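Side-chain contact in terminal oxygenase component of carbazole 1,9a-dioxygenase (Nocardioides aromaticivorans, PDB 3GCF), which probably uses a Rieske cluster and a mononuclear iron to add molecular oxygen to carbazole, as the terminal oxygenase of a dioxygenase system: residues A[149-152]-A[153-157]. Numbering follows the deposited sequence.
Sequences HALS and EDLPP
The His149 ring meets the carboxylate of Asp154 at its edge: NE2 gives a moderately bent hydrogen bond to OD2 (2.7 Å). Asp154 OD2 is approached from above the carboxylate plane, and the two planes stand 79° apart. The Glu153 carboxylate lies obliquely to the ring, its plane only 12° from that of the imidazole, with OE1 3.7 Å from His149 CD2. Phe142 and Trp35 pack edge-to-face with the same ring. His149 carries its ring between backbone N and carbonyl carbon (chi1 47°), which swings NE2 back over the turn to Asp154. This turn is a short 3-10 segment in the loop between strand 138-143 and strand 164-173, joining the Rieske sheet to the catalytic sheet; Glu153 N bonds Ala150 O (3.0 Å) and Asp154 N bonds Leu151 O (2.9 Å). Asp154 is gripped further by His34 ND1 at OD1 and Trp35 N at OD2, whereas Glu153 OE1 forms a salt bridge with Arg378. With an alanine at His149, Asp154 OD2 would probably lose one of its donors and a gap would be opened beside Phe142 and Trp35. One water links Ala150 N to Glu153 OE2; another bridges Ser152 O and Leu155 O. Leu151 CG rests 3.8 Å from Leu155 CD1, an apolar contact.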
ATOM      1  N   HIS A 149      -3.936  38.717  -3.161  1.00 20.92           N
ATOM      2  CA  HIS A 149      -3.764  39.927  -2.371  1.00 17.57           C
ATOM      3  C   HIS A 149      -2.251  40.047  -2.183  1.00 17.14           C
ATOM      4  O   HIS A 149      -1.497  39.216  -2.687  1.00 17.46           O
ATOM      5  CB  HIS A 149      -4.466  39.804  -1.016  1.00 15.61           C
ATOM      6  CG  HIS A 149      -4.197  38.509  -0.311  1.00 16.40           C
ATOM      7  ND1 HIS A 149      -5.080  37.451  -0.340  1.00 14.41           N
ATOM      8  CD2 HIS A 149      -3.124  38.085   0.397  1.00 15.04           C
ATOM      9  CE1 HIS A 149      -4.561  36.430   0.320  1.00 16.25           C
ATOM     10  NE2 HIS A 149      -3.374  36.789   0.776  1.00 16.02           N
ATOM     11  N   ALA A 150      -1.809  41.071  -1.461  1.00 16.32           N
ATOM     12  CA  ALA A 150      -0.386  41.291  -1.235  1.00 14.23           C
ATOM     13  C   ALA A 150       0.282  40.109  -0.544  1.00 14.50           C
ATOM     14  O   ALA A 150      -0.230  39.588   0.446  1.00 14.03           O
ATOM     15  CB  ALA A 150      -0.180  42.557  -0.410  1.00 12.34           C
ATOM     16  N   LEU A 151       1.433  39.702  -1.073  1.00 12.75           N
ATOM     17  CA  LEU A 151       2.200  38.589  -0.524  1.00 14.31           C
ATOM     18  C   LEU A 151       2.519  38.798   0.957  1.00 14.78           C
ATOM     19  O   LEU A 151       2.478  37.852   1.747  1.00 14.76           O
ATOM     20  CB  LEU A 151       3.514  38.420  -1.307  1.00 13.54           C
ATOM     21  CG  LEU A 151       4.514  37.381  -0.786  1.00 14.19           C
ATOM     22  CD1 LEU A 151       3.873  36.007  -0.820  1.00 14.85           C
ATOM     23  CD2 LEU A 151       5.788  37.398  -1.628  1.00 13.95           C
ATOM     24  N   SER A 152       2.834  40.039   1.321  1.00 14.31           N
ATOM     25  CA  SER A 152       3.189  40.395   2.695  1.00 15.21           C
ATOM     26  C   SER A 152       2.121  40.035   3.711  1.00 15.29           C
ATOM     27  O   SER A 152       2.401  39.930   4.903  1.00 16.35           O
ATOM     28  CB  SER A 152       3.479  41.893   2.793  1.00 15.80           C
ATOM     29  OG  SER A 152       2.312  42.652   2.532  1.00 17.17           O
ATOM     30  N   GLU A 153       0.895  39.857   3.244  1.00 14.18           N
ATOM     31  CA  GLU A 153      -0.200  39.516   4.136  1.00 16.77           C
ATOM     32  C   GLU A 153      -0.161  38.064   4.607  1.00 17.28           C
ATOM     33  O   GLU A 153      -0.833  37.708   5.579  1.00 18.49           O
ATOM     34  CB  GLU A 153      -1.538  39.811   3.443  1.00 19.39           C
ATOM     35  CG  GLU A 153      -1.897  41.294   3.419  1.00 20.64           C
ATOM     36  CD  GLU A 153      -3.167  41.588   2.643  1.00 24.27           C
ATOM     37  OE1 GLU A 153      -4.135  40.804   2.739  1.00 24.47           O
ATOM     38  OE2 GLU A 153      -3.206  42.617   1.940  1.00 29.16           O
ATOM     39  N   ASP A 154       0.627  37.232   3.925  1.00 16.70           N
ATOM     40  CA  ASP A 154       0.736  35.817   4.270  1.00 15.18           C
ATOM     41  C   ASP A 154       2.121  35.421   4.760  1.00 14.03           C
ATOM     42  O   ASP A 154       2.502  34.249   4.692  1.00 13.26           O
ATOM     43  CB  ASP A 154       0.362  34.943   3.067  1.00 15.32           C
ATOM     44  CG  ASP A 154      -1.090  35.097   2.666  1.00 17.28           C
ATOM     45  OD1 ASP A 154      -1.939  35.282   3.567  1.00 17.29           O
ATOM     46  OD2 ASP A 154      -1.386  35.019   1.454  1.00 17.52           O
ATOM     47  N   LEU A 155       2.868  36.399   5.253  1.00 13.23           N
ATOM     48  CA  LEU A 155       4.213  36.160   5.762  1.00 13.24           C
ATOM     49  C   LEU A 155       4.388  36.817   7.124  1.00 14.64           C
ATOM     50  O   LEU A 155       3.747  37.824   7.424  1.00 14.14           O
ATOM     51  CB  LEU A 155       5.255  36.727   4.799  1.00 10.60           C
ATOM     52  CG  LEU A 155       5.374  36.050   3.429  1.00 11.46           C
ATOM     53  CD1 LEU A 155       6.294  36.874   2.520  1.00  7.43           C
ATOM     54  CD2 LEU A 155       5.914  34.633   3.605  1.00 10.95           C
ATOM     55  N   PRO A 156       5.247  36.243   7.978  1.00 14.74           N
ATOM     56  CA  PRO A 156       5.476  36.823   9.303  1.00 14.42           C
ATOM     57  C   PRO A 156       6.173  38.168   9.123  1.00 14.15           C
ATOM     58  O   PRO A 156       6.872  38.379   8.133  1.00 14.54           O
ATOM     59  CB  PRO A 156       6.402  35.804   9.977  1.00 13.78           C
ATOM     60  CG  PRO A 156       6.081  34.514   9.273  1.00 12.06           C
ATOM     61  CD  PRO A 156       5.944  34.952   7.840  1.00 14.50           C
ATOM     62  N   PRO A 157       5.985  39.101  10.064  1.00 14.01           N
ATOM     63  CA  PRO A 157       6.660  40.391   9.902  1.00 14.37           C
ATOM     64  C   PRO A 157       8.171  40.162   9.889  1.00 13.93           C
ATOM     65  O   PRO A 157       8.675  39.284  10.591  1.00 12.51           O
ATOM     66  CB  PRO A 157       6.214  41.176  11.137  1.00 15.40           C
ATOM     67  CG  PRO A 157       4.859  40.601  11.440  1.00 16.47           C
ATOM     68  CD  PRO A 157       5.077  39.116  11.225  1.00 15.13           C
TER
HETATM   69  O   HOH W   1      -3.597  43.347  -0.714  1.00 35.69           O
HETATM   70  O   HOH W   2       4.510  40.309   6.407  1.00 17.20           O